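Local coordinates for protein TsrE (PDB 7CWW) that is a cyclase of thiopeptide antibiotic biosynthesis that probably closes the central six-membered nitrogen ring of thiostrepton, at residues A[11-14]-A[20-23]; A[72-77]-A[86-91]; A[138-143]-A[221-226]; A[192-195]-A[200-203]; A[203-208]-A[339-344]. All blocks are in the same frame, centred on the assembly; numbering follows the deposited sequence.

Contact 1: A[11-14]-A[20-23]; sequences VSVP and DLLL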
# COMPACT_ATOMS: atom_id res chain seq x y z
N VAL A 11 18.18 3.94 10.21
CA VAL A 11 19.45 3.62 9.58
C VAL A 11 19.39 4.11 8.14
O VAL A 11 18.68 3.52 7.31
CB VAL A 11 19.75 2.12 9.62
CG1 VAL A 11 21.23 1.89 9.26
CG2 VAL A 11 19.36 1.55 10.99
N SER A 12 20.14 5.17 7.85
CA SER A 12 20.03 5.90 6.59
C SER A 12 21.06 5.36 5.61
O SER A 12 22.19 5.84 5.52
CB SER A 12 20.21 7.40 6.83
OG SER A 12 19.04 7.93 7.44
N VAL A 13 20.66 4.32 4.88
CA VAL A 13 21.51 3.67 3.88
C VAL A 13 20.65 3.36 2.66
O VAL A 13 19.41 3.38 2.74
CB VAL A 13 22.14 2.37 4.42
CG1 VAL A 13 23.04 2.67 5.61
CG2 VAL A 13 21.04 1.37 4.80
N PRO A 14 21.28 3.08 1.50
CA PRO A 14 20.51 2.80 0.29
C PRO A 14 19.47 1.69 0.48
O PRO A 14 19.62 0.85 1.36
CB PRO A 14 21.59 2.37 -0.72
CG PRO A 14 22.82 3.12 -0.27
CD PRO A 14 22.74 3.10 1.23
N ASP A 20 19.49 -6.03 2.99
CA ASP A 20 20.54 -6.89 3.55
C ASP A 20 20.59 -6.80 5.07
O ASP A 20 20.64 -7.82 5.77
CB ASP A 20 21.91 -6.51 2.97
CG ASP A 20 22.02 -6.79 1.47
OD1 ASP A 20 21.40 -7.76 0.98
OD2 ASP A 20 22.74 -6.02 0.79
N LEU A 21 20.59 -5.57 5.61
CA LEU A 21 20.64 -5.39 7.06
C LEU A 21 19.42 -6.00 7.73
O LEU A 21 19.51 -6.61 8.81
CB LEU A 21 20.72 -3.91 7.40
CG LEU A 21 22.04 -3.23 7.09
CD1 LEU A 21 21.89 -1.71 7.25
CD2 LEU A 21 23.11 -3.79 8.00
N LEU A 22 18.25 -5.83 7.12
CA LEU A 22 17.03 -6.37 7.69
C LEU A 22 17.07 -7.89 7.75
O LEU A 22 16.80 -8.49 8.80
CB LEU A 22 15.85 -5.88 6.85
CG LEU A 22 14.41 -6.09 7.30
CD1 LEU A 22 14.19 -5.65 8.74
CD2 LEU A 22 13.53 -5.29 6.36
N LEU A 23 17.41 -8.54 6.63
CA LEU A 23 17.35 -10.00 6.58
C LEU A 23 18.52 -10.65 7.31
O LEU A 23 18.36 -11.75 7.87
CB LEU A 23 17.33 -10.49 5.14
CG LEU A 23 16.18 -9.97 4.28
CD1 LEU A 23 16.30 -10.49 2.84
CD2 LEU A 23 14.87 -10.39 4.90
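V11 is the first residue here to meet L21: its CG1 methyl lies 4.2 Å from L21 CD1, the two side chains crossing at a slant. That methyl stands opposite the backbone N of V11 (chi1 -166°), which sends CG1 to L21 and leaves CG2 for I74 of helix 65-78. The main chain of S12 is held by R52 NH2 at its O and by backbone pairing with V87. V13 brings the chain back to the helix. Its CG2 and L21 CD1 approach head-on, tip to tip, at 4.0 Å, which makes this single leucine methyl the meeting point of both valines. A weak backbone bond from V13 N to V11 O, 3.2 Å long, spans the intervening serine. The carbonyl of V13 accepts from Q18 NE2 one turn into the helix, and P14 takes the N-cap position. L21 also leans on I74 and H77 of helix 65-78, so its buried side chain is wedged between the valines and that helix. This is the strand-to-helix connection of an alpha/beta layer, where helix 15-35 folds back from strand 5-11 of a three-stranded antiparallel sheet.

Contact 2: A[72-77]-A[86-91]; sequences SRILAH and DVFTYQ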
# COMPACT_ATOMS: atom_id res chain seq x y z
N SER A 72 25.71 -1.53 16.64
CA SER A 72 27.09 -1.96 16.50
C SER A 72 27.20 -3.10 15.49
O SER A 72 28.19 -3.19 14.76
CB SER A 72 27.64 -2.37 17.87
OG SER A 72 28.83 -3.13 17.75
N ARG A 73 26.17 -3.95 15.40
CA ARG A 73 26.18 -5.04 14.43
C ARG A 73 25.86 -4.56 13.02
O ARG A 73 26.30 -5.19 12.05
CB ARG A 73 25.21 -6.13 14.85
CG ARG A 73 25.68 -6.84 16.11
CD ARG A 73 24.95 -8.11 16.34
NE ARG A 73 25.40 -8.76 17.57
CZ ARG A 73 24.76 -9.78 18.13
NH1 ARG A 73 23.66 -10.25 17.55
NH2 ARG A 73 25.22 -10.33 19.25
N ILE A 74 25.10 -3.48 12.89
CA ILE A 74 24.92 -2.85 11.58
C ILE A 74 26.26 -2.36 11.05
O ILE A 74 26.61 -2.61 9.89
CB ILE A 74 23.88 -1.72 11.67
CG1 ILE A 74 22.48 -2.31 11.82
CG2 ILE A 74 23.96 -0.79 10.46
CD1 ILE A 74 21.45 -1.28 12.23
N LEU A 75 27.04 -1.70 11.91
CA LEU A 75 28.37 -1.22 11.51
C LEU A 75 29.28 -2.37 11.08
O LEU A 75 30.04 -2.23 10.12
CB LEU A 75 29.02 -0.43 12.64
CG LEU A 75 28.28 0.85 13.07
CD1 LEU A 75 29.12 1.61 14.10
CD2 LEU A 75 27.96 1.73 11.86
N ALA A 76 29.24 -3.50 11.80
CA ALA A 76 30.09 -4.62 11.42
C ALA A 76 29.70 -5.17 10.05
O ALA A 76 30.57 -5.57 9.27
CB ALA A 76 30.02 -5.72 12.48
N HIS A 77 28.41 -5.20 9.76
CA HIS A 77 27.95 -5.80 8.51
C HIS A 77 28.33 -4.94 7.31
O HIS A 77 28.88 -5.45 6.33
CB HIS A 77 26.43 -5.99 8.56
CG HIS A 77 25.89 -6.84 7.45
ND1 HIS A 77 25.31 -6.31 6.32
CD2 HIS A 77 25.84 -8.19 7.31
CE1 HIS A 77 24.92 -7.29 5.53
NE2 HIS A 77 25.22 -8.44 6.10
N ASP A 86 26.92 9.35 10.35
CA ASP A 86 25.97 9.82 9.35
C ASP A 86 24.77 8.90 9.17
O ASP A 86 23.68 9.37 8.88
CB ASP A 86 26.68 10.02 8.00
CG ASP A 86 25.71 10.02 6.83
OD1 ASP A 86 25.13 11.08 6.52
OD2 ASP A 86 25.52 8.94 6.22
N VAL A 87 24.94 7.59 9.35
CA VAL A 87 23.83 6.69 9.07
C VAL A 87 22.79 6.70 10.18
O VAL A 87 21.65 6.30 9.93
CB VAL A 87 24.30 5.25 8.84
CG1 VAL A 87 25.07 5.18 7.53
CG2 VAL A 87 25.14 4.76 10.00
N PHE A 88 23.12 7.13 11.39
CA PHE A 88 22.15 7.04 12.47
C PHE A 88 21.43 8.35 12.78
O PHE A 88 20.70 8.40 13.77
CB PHE A 88 22.82 6.47 13.72
CG PHE A 88 23.28 5.05 13.55
CD1 PHE A 88 22.44 4.09 13.00
CD2 PHE A 88 24.57 4.68 13.90
CE1 PHE A 88 22.85 2.78 12.83
CE2 PHE A 88 25.00 3.37 13.72
CZ PHE A 88 24.14 2.42 13.19
N THR A 89 21.61 9.40 11.95
CA THR A 89 20.85 10.64 12.13
C THR A 89 19.39 10.31 12.42
O THR A 89 18.75 9.57 11.67
CB THR A 89 20.94 11.52 10.88
OG1 THR A 89 22.31 11.84 10.57
CG2 THR A 89 20.17 12.82 11.12
N TYR A 90 18.86 10.82 13.53
CA TYR A 90 17.55 10.36 13.96
C TYR A 90 16.44 11.06 13.17
O TYR A 90 16.40 12.29 13.09
CB TYR A 90 17.33 10.56 15.46
CG TYR A 90 15.98 10.00 15.89
CD1 TYR A 90 15.62 8.68 15.57
CD2 TYR A 90 15.05 10.79 16.56
CE1 TYR A 90 14.37 8.15 15.94
CE2 TYR A 90 13.80 10.28 16.93
CZ TYR A 90 13.47 8.96 16.61
OH TYR A 90 12.23 8.46 16.97
N GLN A 91 15.57 10.26 12.57
CA GLN A 91 14.41 10.77 11.84
C GLN A 91 13.17 10.39 12.63
O GLN A 91 12.83 9.20 12.73
CB GLN A 91 14.37 10.17 10.43
CG GLN A 91 15.60 10.53 9.58
CD GLN A 91 15.68 12.02 9.32
OE1 GLN A 91 14.68 12.73 9.41
NE2 GLN A 91 16.87 12.51 8.98
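The F88 ring is where helix 65-78 meets the end of helix 84-87: a helix followed, after a short loop, by a single helical turn, packed beside the antiparallel sheet. The interaction across the contact is entirely apolar. L75 reaches the ring with CD2, 3.9 Å from F88 CE2, the leucine and the phenylalanine crossing at a slant. L75 CG sits 4.2 Å from that same F88 CE2, so the branched end of the leucine rides against this corner of the ring. I74 places CG2 4.2 Å from F88 CZ. F88 CG stands opposite the carbonyl carbon (chi1 -66°), which sends the ring to helix 65-78. I74 and F88 both also touch V11, and F88 adds L9, so the pair fills the angle between helix 65-78 and strand 5-11. Polar interactions are left to the surroundings: D86 OD2 forms a salt bridge with R52 NH2, Y90 OH is hydrogen-bonded to D8 OD2, and Q91 O accepts from R56 NH1. These bonds fasten the 86-91 segment to the sheet. F88 itself is the first residue to leave helical geometry, and its predecessor V87 backs the ring, with V87 CG2 3.8 Å above the plane over the centre.

Contact 3: A[138-143]-A[221-226]; sequences AFDFLV and DVPELA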
# COMPACT_ATOMS: atom_id res chain seq x y z
N ALA A 138 3.98 -8.84 -5.91
CA ALA A 138 3.19 -7.64 -5.62
C ALA A 138 1.94 -7.60 -6.48
O ALA A 138 0.85 -7.28 -5.98
CB ALA A 138 4.05 -6.38 -5.85
N PHE A 139 2.07 -7.91 -7.77
CA PHE A 139 0.90 -8.01 -8.63
C PHE A 139 -0.14 -8.95 -8.03
O PHE A 139 -1.33 -8.63 -7.96
CB PHE A 139 1.33 -8.48 -10.03
CG PHE A 139 0.21 -8.48 -11.06
CD1 PHE A 139 -0.09 -7.33 -11.77
CD2 PHE A 139 -0.50 -9.63 -11.33
CE1 PHE A 139 -1.10 -7.32 -12.74
CE2 PHE A 139 -1.51 -9.64 -12.31
CZ PHE A 139 -1.81 -8.48 -13.01
N ASP A 140 0.32 -10.12 -7.55
CA ASP A 140 -0.59 -11.11 -6.98
C ASP A 140 -1.41 -10.54 -5.83
O ASP A 140 -2.64 -10.66 -5.80
CB ASP A 140 0.19 -12.34 -6.50
CG ASP A 140 0.64 -13.24 -7.64
OD1 ASP A 140 0.28 -12.97 -8.81
OD2 ASP A 140 1.39 -14.20 -7.35
N PHE A 141 -0.74 -9.94 -4.83
CA PHE A 141 -1.53 -9.57 -3.66
C PHE A 141 -2.34 -8.30 -3.90
O PHE A 141 -3.41 -8.14 -3.31
CB PHE A 141 -0.66 -9.50 -2.39
CG PHE A 141 0.20 -8.25 -2.23
CD1 PHE A 141 -0.35 -7.05 -1.79
CD2 PHE A 141 1.58 -8.32 -2.39
CE1 PHE A 141 0.46 -5.91 -1.58
CE2 PHE A 141 2.40 -7.18 -2.20
CZ PHE A 141 1.83 -5.99 -1.80
N LEU A 142 -1.88 -7.42 -4.80
CA LEU A 142 -2.68 -6.24 -5.12
C LEU A 142 -3.97 -6.63 -5.85
O LEU A 142 -5.05 -6.12 -5.51
CB LEU A 142 -1.85 -5.27 -5.98
CG LEU A 142 -0.72 -4.55 -5.25
CD1 LEU A 142 0.05 -3.74 -6.27
CD2 LEU A 142 -1.25 -3.68 -4.08
N VAL A 143 -3.88 -7.51 -6.85
CA VAL A 143 -5.09 -7.93 -7.55
C VAL A 143 -6.08 -8.54 -6.56
O VAL A 143 -7.26 -8.16 -6.51
CB VAL A 143 -4.75 -8.92 -8.68
CG1 VAL A 143 -6.00 -9.62 -9.18
CG2 VAL A 143 -4.05 -8.20 -9.85
N ASP A 221 -6.61 -21.79 -3.02
CA ASP A 221 -5.94 -21.82 -4.31
C ASP A 221 -5.11 -20.57 -4.59
O ASP A 221 -4.47 -20.48 -5.65
CB ASP A 221 -6.97 -22.02 -5.43
CG ASP A 221 -7.58 -23.42 -5.41
OD1 ASP A 221 -6.90 -24.38 -4.96
OD2 ASP A 221 -8.73 -23.56 -5.83
N VAL A 222 -5.08 -19.61 -3.67
CA VAL A 222 -4.34 -18.37 -3.87
C VAL A 222 -2.86 -18.65 -3.58
O VAL A 222 -2.57 -19.43 -2.67
CB VAL A 222 -4.90 -17.25 -2.97
CG1 VAL A 222 -3.97 -16.06 -2.91
CG2 VAL A 222 -6.29 -16.81 -3.44
N PRO A 223 -1.91 -18.06 -4.32
CA PRO A 223 -0.49 -18.24 -3.99
C PRO A 223 -0.20 -17.94 -2.52
O PRO A 223 -0.77 -17.02 -1.94
CB PRO A 223 0.22 -17.25 -4.91
CG PRO A 223 -0.69 -17.14 -6.09
CD PRO A 223 -2.10 -17.34 -5.59
N GLU A 224 0.70 -18.74 -1.94
CA GLU A 224 0.91 -18.79 -0.49
C GLU A 224 1.16 -17.41 0.10
O GLU A 224 0.60 -17.07 1.15
CB GLU A 224 2.08 -19.71 -0.17
CG GLU A 224 2.37 -19.85 1.32
CD GLU A 224 3.66 -20.61 1.59
OE1 GLU A 224 4.32 -20.33 2.61
OE2 GLU A 224 4.02 -21.50 0.78
N LEU A 225 2.04 -16.61 -0.51
CA LEU A 225 2.34 -15.30 0.07
C LEU A 225 1.14 -14.37 -0.00
O LEU A 225 0.86 -13.62 0.94
CB LEU A 225 3.56 -14.69 -0.63
CG LEU A 225 4.90 -15.38 -0.38
CD1 LEU A 225 6.02 -14.78 -1.24
CD2 LEU A 225 5.24 -15.28 1.10
N ALA A 226 0.44 -14.37 -1.14
CA ALA A 226 -0.75 -13.53 -1.25
C ALA A 226 -1.81 -13.98 -0.26
O ALA A 226 -2.46 -13.15 0.39
CB ALA A 226 -1.31 -13.57 -2.68
O HOH W 1 2.12 -14.65 -4.03
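F141 and A226 bring the two backbones very close, their CA atoms only 4.7 Å apart, where the middle of helix 131-149 faces the first turn of helix 224-245, which P223 precedes at the N-cap position. Such an approach is possible because A226 offers just a methyl: its CB lies 4.1 Å from F141 CB and equally near F141 CA, and 4.3 Å from D140 CB. F141 contributes the root of its side chain and no more. With chi1 at 78° its CG stands between the backbone N and the carbonyl carbon, and the ring leads away from 221-226 to meet W229, further along helix 224-245, and, edge-to-face, H323. The F141 side chain ends up about 7 Å from the bound polyether. D140 crosses P223 at about a right angle, OD2 coming 3.8 Å from P223 CG. The main partner of that oxygen is R204 of helix 183-211, in a salt bridge, while a water links it weakly to A226 N, accepting from the amide. The buried carboxylate is thus met by R204 and, through a weakly held water, by the A226 amide in the first turn of a helix, surroundings likely to favour its charged form.

Contact 4: A[192-195]-A[200-203]; sequences QRYE and LLRP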
# COMPACT_ATOMS: atom_id res chain seq x y z
N GLN A 192 2.56 2.36 -23.04
CA GLN A 192 3.63 1.62 -23.71
C GLN A 192 4.04 0.39 -22.92
O GLN A 192 4.25 -0.69 -23.49
CB GLN A 192 4.84 2.54 -23.93
CG GLN A 192 4.92 3.19 -25.30
CD GLN A 192 5.70 4.51 -25.28
OE1 GLN A 192 6.72 4.63 -24.59
NE2 GLN A 192 5.23 5.48 -26.06
N ARG A 193 4.18 0.53 -21.60
CA ARG A 193 4.54 -0.60 -20.75
C ARG A 193 3.45 -1.67 -20.75
O ARG A 193 3.75 -2.87 -20.76
CB ARG A 193 4.82 -0.10 -19.34
CG ARG A 193 5.15 -1.19 -18.34
CD ARG A 193 6.17 -0.67 -17.35
NE ARG A 193 7.44 -0.42 -18.01
CZ ARG A 193 8.40 0.35 -17.52
NH1 ARG A 193 8.23 0.96 -16.35
NH2 ARG A 193 9.53 0.52 -18.19
N TYR A 194 2.18 -1.26 -20.72
CA TYR A 194 1.10 -2.24 -20.74
C TYR A 194 1.12 -3.06 -22.03
O TYR A 194 0.94 -4.28 -21.99
CB TYR A 194 -0.26 -1.57 -20.57
CG TYR A 194 -1.40 -2.56 -20.64
CD1 TYR A 194 -1.59 -3.51 -19.63
CD2 TYR A 194 -2.27 -2.59 -21.74
CE1 TYR A 194 -2.61 -4.44 -19.69
CE2 TYR A 194 -3.31 -3.54 -21.81
CZ TYR A 194 -3.47 -4.45 -20.78
OH TYR A 194 -4.47 -5.39 -20.81
N GLU A 195 1.35 -2.41 -23.18
CA GLU A 195 1.40 -3.13 -24.45
C GLU A 195 2.44 -4.24 -24.42
O GLU A 195 2.20 -5.33 -24.95
CB GLU A 195 1.70 -2.17 -25.61
CG GLU A 195 0.83 -0.93 -25.66
CD GLU A 195 -0.57 -1.24 -26.12
OE1 GLU A 195 -0.73 -1.76 -27.25
OE2 GLU A 195 -1.52 -0.95 -25.36
N LEU A 200 0.94 -11.36 -20.92
CA LEU A 200 1.23 -12.03 -19.66
C LEU A 200 0.28 -11.59 -18.55
O LEU A 200 -0.12 -12.41 -17.71
CB LEU A 200 2.68 -11.76 -19.25
CG LEU A 200 3.70 -12.71 -19.88
CD1 LEU A 200 5.02 -12.01 -20.13
CD2 LEU A 200 3.90 -13.95 -19.01
N LEU A 201 -0.12 -10.31 -18.53
CA LEU A 201 -0.86 -9.78 -17.39
C LEU A 201 -2.31 -10.24 -17.38
O LEU A 201 -2.86 -10.55 -16.31
CB LEU A 201 -0.81 -8.26 -17.42
CG LEU A 201 0.55 -7.61 -17.16
CD1 LEU A 201 0.46 -6.16 -17.55
CD2 LEU A 201 0.93 -7.77 -15.71
N ARG A 202 -2.97 -10.27 -18.55
CA ARG A 202 -4.41 -10.54 -18.57
C ARG A 202 -4.75 -11.95 -18.09
O ARG A 202 -5.59 -12.08 -17.19
CB ARG A 202 -4.97 -10.22 -19.95
CG ARG A 202 -5.14 -8.72 -20.18
CD ARG A 202 -5.60 -8.40 -21.58
NE ARG A 202 -6.73 -9.23 -21.95
CZ ARG A 202 -7.35 -9.16 -23.12
NH1 ARG A 202 -6.95 -8.29 -24.04
NH2 ARG A 202 -8.38 -9.96 -23.38
N PRO A 203 -4.13 -13.03 -18.60
CA PRO A 203 -4.47 -14.36 -18.06
C PRO A 203 -4.04 -14.56 -16.61
O PRO A 203 -4.73 -15.26 -15.86
CB PRO A 203 -3.76 -15.33 -19.01
CG PRO A 203 -2.72 -14.52 -19.71
CD PRO A 203 -3.27 -13.13 -19.80
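Y194 sends its ring obliquely across the next turns to L201, whose CD1 lies against the CD1-CE1 side of the ring: L201 CD1 is 3.9 Å from Y194 CD1 and 4.1 Å from Y194 CE1. The two side chains cross at a slant. With CG opposite the backbone N (chi1 178°), the tyrosine is thrown forward past the turn that follows, so its hydroxyl arrives beside R202. There Y194 OH rests on the aliphatic part of the arginine, 3.3 Å from R202 CD and 3.5 Å from R202 CG, the side chains crossing at about a right angle. The arginine bends at chi3 (48°), which carries the guanidinium off to another partner and leaves its plane only 6° from that of the tyrosine ring. All of this happens within the single long helix 183-211, between residues two turns apart. The helix is kinked here: the backbone N of L200 and of P203 has no bond to the preceding turn, P203 because a proline nitrogen carries no hydrogen. The Y194 and L201 CA atoms are 8.5 Å apart. Facing this side chain cluster is helix 331-349. It supplies E347, whose OE1 is hydrogen-bonded to Y194 OH, and E348, whose OE1 forms a salt bridge with R202 NE. From the same helix Y339 and R343 touch the tyrosine, while L340 lies against L201.

Contact 5: A[203-208]-A[339-344]; sequences PRLRTL and YLIARA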
# COMPACT_ATOMS: atom_id res chain seq x y z
N PRO A 203 -4.13 -13.03 -18.60
CA PRO A 203 -4.47 -14.36 -18.06
C PRO A 203 -4.04 -14.56 -16.61
O PRO A 203 -4.73 -15.26 -15.86
CB PRO A 203 -3.76 -15.33 -19.01
CG PRO A 203 -2.72 -14.52 -19.71
CD PRO A 203 -3.27 -13.13 -19.80
N ARG A 204 -2.92 -13.95 -16.19
CA ARG A 204 -2.55 -14.01 -14.78
C ARG A 204 -3.63 -13.38 -13.91
O ARG A 204 -4.06 -13.95 -12.90
CB ARG A 204 -1.20 -13.33 -14.57
CG ARG A 204 -0.64 -13.44 -13.14
CD ARG A 204 -0.53 -14.89 -12.69
NE ARG A 204 0.01 -15.01 -11.34
CZ ARG A 204 -0.23 -16.04 -10.52
NH1 ARG A 204 0.31 -16.06 -9.30
NH2 ARG A 204 -1.02 -17.03 -10.90
N LEU A 205 -4.11 -12.20 -14.30
CA LEU A 205 -5.15 -11.51 -13.54
C LEU A 205 -6.44 -12.33 -13.48
O LEU A 205 -7.05 -12.44 -12.41
CB LEU A 205 -5.43 -10.13 -14.16
CG LEU A 205 -6.53 -9.34 -13.44
CD1 LEU A 205 -6.07 -7.95 -12.99
CD2 LEU A 205 -7.77 -9.24 -14.32
N ARG A 206 -6.88 -12.89 -14.61
CA ARG A 206 -8.14 -13.62 -14.58
C ARG A 206 -8.05 -14.81 -13.65
O ARG A 206 -9.01 -15.15 -12.95
CB ARG A 206 -8.54 -14.07 -16.00
CG ARG A 206 -9.87 -14.81 -16.04
CD ARG A 206 -10.53 -14.83 -17.41
NE ARG A 206 -11.98 -14.71 -17.27
CZ ARG A 206 -12.73 -13.78 -17.85
NH1 ARG A 206 -14.04 -13.77 -17.63
NH2 ARG A 206 -12.19 -12.87 -18.64
N THR A 207 -6.87 -15.45 -13.60
CA THR A 207 -6.69 -16.62 -12.76
C THR A 207 -6.72 -16.26 -11.28
O THR A 207 -7.28 -16.99 -10.46
CB THR A 207 -5.37 -17.30 -13.12
OG1 THR A 207 -5.53 -17.94 -14.38
CG2 THR A 207 -4.99 -18.33 -12.05
N LEU A 208 -6.12 -15.12 -10.92
CA LEU A 208 -6.19 -14.66 -9.54
C LEU A 208 -7.62 -14.33 -9.14
O LEU A 208 -8.05 -14.65 -8.03
CB LEU A 208 -5.31 -13.43 -9.35
CG LEU A 208 -3.80 -13.65 -9.43
CD1 LEU A 208 -3.10 -12.31 -9.66
CD2 LEU A 208 -3.33 -14.31 -8.13
N TYR A 339 -1.50 0.90 -12.63
CA TYR A 339 -1.91 1.11 -14.01
C TYR A 339 -2.07 -0.22 -14.74
O TYR A 339 -3.07 -0.44 -15.45
CB TYR A 339 -0.89 1.99 -14.73
CG TYR A 339 -1.27 2.26 -16.17
CD1 TYR A 339 -2.10 3.32 -16.51
CD2 TYR A 339 -0.82 1.43 -17.19
CE1 TYR A 339 -2.46 3.56 -17.83
CE2 TYR A 339 -1.18 1.65 -18.50
CZ TYR A 339 -2.00 2.72 -18.82
OH TYR A 339 -2.36 2.94 -20.13
N LEU A 340 -1.09 -1.11 -14.60
CA LEU A 340 -1.14 -2.41 -15.26
C LEU A 340 -2.35 -3.22 -14.81
O LEU A 340 -3.00 -3.88 -15.63
CB LEU A 340 0.14 -3.20 -14.98
CG LEU A 340 1.45 -2.61 -15.52
CD1 LEU A 340 2.59 -3.54 -15.15
CD2 LEU A 340 1.40 -2.36 -17.01
N ILE A 341 -2.65 -3.19 -13.52
CA ILE A 341 -3.81 -3.92 -13.01
C ILE A 341 -5.10 -3.35 -13.59
O ILE A 341 -6.00 -4.09 -14.01
CB ILE A 341 -3.84 -3.88 -11.47
CG1 ILE A 341 -2.67 -4.70 -10.92
CG2 ILE A 341 -5.20 -4.42 -10.95
CD1 ILE A 341 -2.45 -4.57 -9.44
N ALA A 342 -5.24 -2.02 -13.57
CA ALA A 342 -6.46 -1.40 -14.07
C ALA A 342 -6.68 -1.72 -15.55
O ALA A 342 -7.78 -2.11 -15.96
CB ALA A 342 -6.41 0.12 -13.84
N ARG A 343 -5.62 -1.58 -16.36
CA ARG A 343 -5.76 -1.85 -17.79
C ARG A 343 -6.08 -3.32 -18.04
O ARG A 343 -6.90 -3.64 -18.91
CB ARG A 343 -4.47 -1.47 -18.54
CG ARG A 343 -4.20 0.02 -18.65
CD ARG A 343 -5.14 0.72 -19.62
NE ARG A 343 -5.22 0.05 -20.91
CZ ARG A 343 -4.39 0.26 -21.93
NH1 ARG A 343 -3.38 1.12 -21.83
NH2 ARG A 343 -4.58 -0.41 -23.06
N ALA A 344 -5.45 -4.22 -17.30
CA ALA A 344 -5.73 -5.64 -17.49
C ALA A 344 -7.17 -5.98 -17.10
O ALA A 344 -7.84 -6.75 -17.81
CB ALA A 344 -4.73 -6.49 -16.71
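Between 203-208 and 339-344 the backbones are nearest at L205 and A344, their CA atoms 7.1 Å apart. This is helix-on-helix packing inside the all-helical part of the protein, buried and carried on one side by a single leucine. L205 CD1 reaches into the surface of the other helix, 4.0 Å from I341 O and 4.2 Å from I341 CG2. The same L205 CD1 lies 4.2 Å from A344 CB. I341 and A344 are one turn apart, and the leucine methyl lies against the strip between them; L205 and I341 cross at about a right angle. Two torsions aim that methyl: CG is opposite the backbone N (chi1 179°), and chi2 sits at 125°, away from the usual staggered positions. I341 also packs on F139 and L142 of helix 131-149, and L205 on V143 of the same helix, so a third helix closes the junction. The I341 side chain is about 8 Å from the bound polyether. Outside the apolar patch each helix has its own polar fastening. P203 O accepts from two donors of T207, OG1 at 3.2 Å and the backbone N, arriving from opposite faces of the carbonyl plane. On the partner helix R343 lies over Y339, with R343 CG 3.4 Å above the ring plane toward its rim. The chain then curls round so that R343 NH1 donates to Y339 OH at 2.7 Å, with the acceptor in the guanidinium plane and an N-H...O angle of 148°.

In the fold
From the N terminus, contact 1 closes the short turn between strand 5-11 and helix 15-35, and contact 2 follows in series, joining helix 65-78 to helix 84-87. The two touch, and helix 65-78 and the 86-91 segment lie against strand 5-11. Contact 3 opens at 138 and does not close until 226. Contact 4 is nested inside that loop, joining two turns of helix 183-211. Contact 5 starts at P203, where contact 4 ends, and runs to 344, so it crosses contact 3. Contacts 3, 4 and 5 touch one another and tie helices 131-149, 183-211, 224-245 and 331-349 into one helical body. The centres of contacts 2 and 5 lie about 41 Å apart, on opposite sides of the chain's centre.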